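PDB 4R0M: McyG protein from Microcystis aeruginosa PCC 7806, which binds phenylalanyl-adenylate in its adenylation domain and probably activates such substrates for loading onto its own peptidyl carrier domain during microcystin assembly. Local coordinates for residues T18-L23 against P169-Q174; L56-G61 against L87-L92. One frame throughout, in Å; residues are numbered along the deposited sequence.

Contact 1 of 2, residues T18-L23 against P169-Q174; sequences TLSEVL and PILDPQ
Thr18 does most of the touching, and it does so with its methyl. CG2, beside the backbone N and anti to the carbonyl carbon, points at the loop 169-174 and rests 3.3 Å from Leu171 O. On the same loop, Pro173 CD lies 4.0 Å from Thr18 CG2, so the methyl packs against both the carbonyl and the proline ring. With chi1 at 61°, OG1 takes the crowded position between N and the carbonyl carbon, and there it shares a 2.9 Å hydrogen bond with Ser20 OG. Thr18 is the N-cap of helix 19-27, and its amide makes a weak hydrogen bond back to Glu21 OE1. The loop it meets has a turn of its own: Asp172 OD1 accepts from Gln174 N at 2.9 Å, an Asx turn, with the N-H arriving from above the carboxylate plane. The side chain of Leu19 packs on Trp88 and Phe91 of helix 80-93, while its amide donates to His196 ND1. Ser20 OG comes within 4.3 Å of Leu171 CD1, a looser touch beside the threonine. Val22 N reaches back to Thr18 O, and its side chain, like that of Leu23, lies against Val238 of helix 227-240.

Contact 2 of 2, residues L56-G61 against L87-L92; sequences LVILNG and LWACFL
Trp88 O is the best-held polar atom here, gripped by one hydrogen bond, from Leu92 N at 2.9 Å, the shortest of the i to i+4 bonds within the two segments. Between the helices all is apolar packing, centred on Ala89. Its CB is 3.7 Å from Ile58 CG2, the branch that stands anti to the backbone N, and this small methyl probably helps the axes come within 8.1 Å, crossing at -70°. Leu59, with CG also anti to its backbone N (chi1 177°), spreads both methyls over the backbone of the other helix: CD1 is 3.6 Å from Ala89 O, and CD2 lies 4.1 Å from Leu92 C. An alanine at Leu59 would lose both methyls and would probably loosen the packing over Ala89 O and Leu92. At the margin Leu56 and Leu92 cross at about a right angle, touching tip to tip through Leu56 CD2 and Leu92 CD1. Beyond the contact, Leu168 packs on Leu56 and Leu59, and Tyr52 and Ala55 of helix 48-64 also meet Leu92. Trp88 and Phe91 pack on helices 19-27 and 227-240, and Trp88 also meets Leu51 of helix 48-64, so helix 80-93 is wedged among all three.

Overall arrangement
The two contacts are neighbours in the adenylation domain, their centres 13 Å apart, and helix 80-93 joins them. Leu19 O sits 3.3 Å from Trp88 CZ3, and Ser20 CB lies 3.6 Å from Leu92 CD2. The loop of contact 1 reaches over as well, with Pro169 CD 3.4 Å from Leu92 O. Both segments of contact 2 fall between the two segments of contact 1 in the sequence. Both centres are about 25 Å from the centre of the chain, and none of their residues belongs to the phenylalanyl-adenylate pocket. The nearest link to it in sequence is strand 176-182, which follows segment 169-174 and ends where the pocket residues begin.

Contact 1 of 2, residues T18-L23 against P169-Q174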
# COMPACT_ATOMS: atom_id res chain seq x y z
N THR A 18 -10.43 10.14 20.39
CA THR A 18 -9.76 8.84 20.31
C THR A 18 -10.52 7.98 19.31
O THR A 18 -11.61 8.35 18.87
CB THR A 18 -9.71 8.11 21.66
OG1 THR A 18 -11.04 7.86 22.12
CG2 THR A 18 -8.94 8.93 22.70
N LEU A 19 -9.95 6.83 18.96
CA LEU A 19 -10.59 5.92 18.02
C LEU A 19 -11.90 5.33 18.56
O LEU A 19 -12.86 5.14 17.81
CB LEU A 19 -9.63 4.80 17.59
CG LEU A 19 -8.48 5.22 16.67
CD1 LEU A 19 -7.42 4.13 16.60
CD2 LEU A 19 -8.98 5.57 15.27
N SER A 20 -11.95 5.08 19.87
CA SER A 20 -13.15 4.56 20.52
C SER A 20 -14.35 5.51 20.41
O SER A 20 -15.46 5.08 20.13
CB SER A 20 -12.87 4.19 21.98
OG SER A 20 -12.03 5.15 22.59
N GLU A 21 -14.09 6.80 20.62
CA GLU A 21 -15.12 7.84 20.48
C GLU A 21 -15.64 7.95 19.05
O GLU A 21 -16.84 8.16 18.83
CB GLU A 21 -14.59 9.20 20.95
CG GLU A 21 -14.37 9.28 22.46
CD GLU A 21 -13.48 10.44 22.87
OE1 GLU A 21 -13.11 11.27 22.01
OE2 GLU A 21 -13.14 10.52 24.07
N VAL A 22 -14.73 7.80 18.09
CA VAL A 22 -15.08 7.83 16.66
C VAL A 22 -16.02 6.68 16.29
O VAL A 22 -17.01 6.89 15.58
CB VAL A 22 -13.80 7.83 15.79
CG1 VAL A 22 -14.11 7.43 14.35
CG2 VAL A 22 -13.14 9.20 15.82
N LEU A 23 -15.73 5.48 16.79
CA LEU A 23 -16.58 4.32 16.55
C LEU A 23 -17.93 4.43 17.27
O LEU A 23 -18.96 4.05 16.72
CB LEU A 23 -15.87 3.02 16.94
CG LEU A 23 -16.64 1.70 16.85
CD1 LEU A 23 -17.11 1.40 15.44
CD2 LEU A 23 -15.80 0.55 17.39
N PRO A 169 -11.77 1.78 28.65
CA PRO A 169 -10.81 2.74 29.19
C PRO A 169 -10.85 4.08 28.47
O PRO A 169 -11.12 4.14 27.28
CB PRO A 169 -9.46 2.06 28.95
CG PRO A 169 -9.69 1.18 27.77
CD PRO A 169 -11.10 0.69 27.91
N ILE A 170 -10.59 5.16 29.21
CA ILE A 170 -10.45 6.49 28.61
C ILE A 170 -8.99 6.67 28.23
O ILE A 170 -8.10 6.54 29.08
CB ILE A 170 -10.92 7.62 29.56
CG1 ILE A 170 -12.31 7.30 30.13
CG2 ILE A 170 -10.93 8.96 28.82
CD1 ILE A 170 -12.74 8.19 31.29
N LEU A 171 -8.75 6.97 26.96
CA LEU A 171 -7.40 6.96 26.42
C LEU A 171 -6.89 8.35 26.05
O LEU A 171 -7.68 9.25 25.73
CB LEU A 171 -7.32 6.04 25.20
CG LEU A 171 -7.81 4.60 25.36
CD1 LEU A 171 -8.15 4.00 24.00
CD2 LEU A 171 -6.79 3.74 26.10
N ASP A 172 -5.58 8.52 26.10
CA ASP A 172 -4.92 9.72 25.60
C ASP A 172 -4.78 9.58 24.08
O ASP A 172 -4.20 8.60 23.61
CB ASP A 172 -3.54 9.87 26.25
CG ASP A 172 -2.95 11.26 26.08
OD1 ASP A 172 -3.13 11.89 25.02
OD2 ASP A 172 -2.29 11.73 27.03
N PRO A 173 -5.31 10.55 23.32
CA PRO A 173 -5.15 10.51 21.86
C PRO A 173 -3.69 10.60 21.40
O PRO A 173 -3.38 10.26 20.25
CB PRO A 173 -5.95 11.73 21.38
CG PRO A 173 -6.12 12.60 22.58
CD PRO A 173 -6.18 11.66 23.75
N GLN A 174 -2.80 11.04 22.30
CA GLN A 174 -1.36 11.12 22.02
C GLN A 174 -0.64 9.79 22.28
O GLN A 174 0.55 9.65 21.98
CB GLN A 174 -0.70 12.25 22.82
CG GLN A 174 -1.10 13.66 22.38
CD GLN A 174 -0.40 14.12 21.11
OE1 GLN A 174 -0.49 13.47 20.06
NE2 GLN A 174 0.28 15.25 21.19

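Contact 2 of 2, residues L56-G61 against L87-L92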
# COMPACT_ATOMS: atom_id res chain seq x y z
N LEU A 56 -16.30 -5.62 21.29
CA LEU A 56 -16.36 -5.76 22.76
C LEU A 56 -16.23 -7.22 23.21
O LEU A 56 -15.58 -7.50 24.22
CB LEU A 56 -17.66 -5.17 23.32
CG LEU A 56 -17.85 -3.65 23.38
CD1 LEU A 56 -19.24 -3.31 23.90
CD2 LEU A 56 -16.78 -2.99 24.24
N VAL A 57 -16.85 -8.12 22.46
CA VAL A 57 -16.80 -9.56 22.75
C VAL A 57 -15.37 -10.08 22.57
O VAL A 57 -14.86 -10.79 23.43
CB VAL A 57 -17.78 -10.36 21.86
CG1 VAL A 57 -17.63 -11.86 22.10
CG2 VAL A 57 -19.22 -9.93 22.12
N ILE A 58 -14.75 -9.71 21.45
CA ILE A 58 -13.36 -10.09 21.16
C ILE A 58 -12.41 -9.49 22.19
O ILE A 58 -11.51 -10.17 22.68
CB ILE A 58 -12.94 -9.67 19.73
CG1 ILE A 58 -13.77 -10.43 18.69
CG2 ILE A 58 -11.45 -9.93 19.50
CD1 ILE A 58 -13.95 -9.70 17.38
N LEU A 59 -12.64 -8.22 22.53
CA LEU A 59 -11.86 -7.52 23.55
C LEU A 59 -11.89 -8.25 24.90
O LEU A 59 -10.86 -8.38 25.56
CB LEU A 59 -12.34 -6.08 23.72
CG LEU A 59 -11.68 -5.21 24.80
CD1 LEU A 59 -10.16 -5.19 24.69
CD2 LEU A 59 -12.25 -3.80 24.75
N ASN A 60 -13.07 -8.72 25.29
CA ASN A 60 -13.23 -9.50 26.52
C ASN A 60 -12.45 -10.81 26.45
O ASN A 60 -11.83 -11.22 27.43
CB ASN A 60 -14.71 -9.76 26.81
CG ASN A 60 -14.92 -10.46 28.14
OD1 ASN A 60 -14.48 -9.99 29.19
ND2 ASN A 60 -15.60 -11.60 28.10
N GLY A 61 -12.48 -11.45 25.28
CA GLY A 61 -11.68 -12.64 25.01
C GLY A 61 -10.19 -12.36 25.17
O GLY A 61 -9.46 -13.17 25.74
N LEU A 87 -9.31 -5.74 15.03
CA LEU A 87 -8.54 -4.50 15.03
C LEU A 87 -9.20 -3.45 15.93
O LEU A 87 -8.52 -2.80 16.73
CB LEU A 87 -8.41 -3.96 13.60
CG LEU A 87 -7.61 -2.66 13.39
CD1 LEU A 87 -6.12 -2.94 13.32
CD2 LEU A 87 -8.08 -1.95 12.13
N TRP A 88 -10.52 -3.31 15.78
CA TRP A 88 -11.30 -2.38 16.60
C TRP A 88 -11.40 -2.82 18.03
O TRP A 88 -11.46 -1.99 18.93
CB TRP A 88 -12.67 -2.15 15.99
CG TRP A 88 -12.63 -1.15 14.87
CD1 TRP A 88 -12.68 -1.40 13.50
CD2 TRP A 88 -12.49 0.31 14.98
NE1 TRP A 88 -12.59 -0.23 12.78
CE2 TRP A 88 -12.47 0.83 13.60
CE3 TRP A 88 -12.38 1.20 16.04
CZ2 TRP A 88 -12.36 2.18 13.33
CZ3 TRP A 88 -12.26 2.57 15.75
CH2 TRP A 88 -12.25 3.04 14.43
N ALA A 89 -11.41 -4.13 18.26
CA ALA A 89 -11.34 -4.67 19.62
C ALA A 89 -10.12 -4.13 20.35
O ALA A 89 -10.22 -3.66 21.48
CB ALA A 89 -11.32 -6.19 19.59
N CYS A 90 -8.96 -4.21 19.68
CA CYS A 90 -7.71 -3.69 20.20
C CYS A 90 -7.77 -2.18 20.42
O CYS A 90 -7.31 -1.68 21.46
CB CYS A 90 -6.55 -4.04 19.26
SG CYS A 90 -6.20 -5.81 19.12
N PHE A 91 -8.34 -1.45 19.46
CA PHE A 91 -8.49 0.00 19.58
C PHE A 91 -9.27 0.40 20.84
O PHE A 91 -8.84 1.28 21.59
CB PHE A 91 -9.16 0.60 18.34
CG PHE A 91 -8.28 0.63 17.11
CD1 PHE A 91 -6.89 0.60 17.21
CD2 PHE A 91 -8.85 0.71 15.85
CE1 PHE A 91 -6.10 0.64 16.07
CE2 PHE A 91 -8.06 0.76 14.71
CZ PHE A 91 -6.68 0.72 14.82
N LEU A 92 -10.40 -0.28 21.07
CA LEU A 92 -11.27 0.02 22.21
C LEU A 92 -10.63 -0.28 23.56
O LEU A 92 -10.88 0.44 24.53
CB LEU A 92 -12.60 -0.75 22.09
CG LEU A 92 -13.55 -0.49 20.92
CD1 LEU A 92 -14.71 -1.48 20.98
CD2 LEU A 92 -14.08 0.94 20.89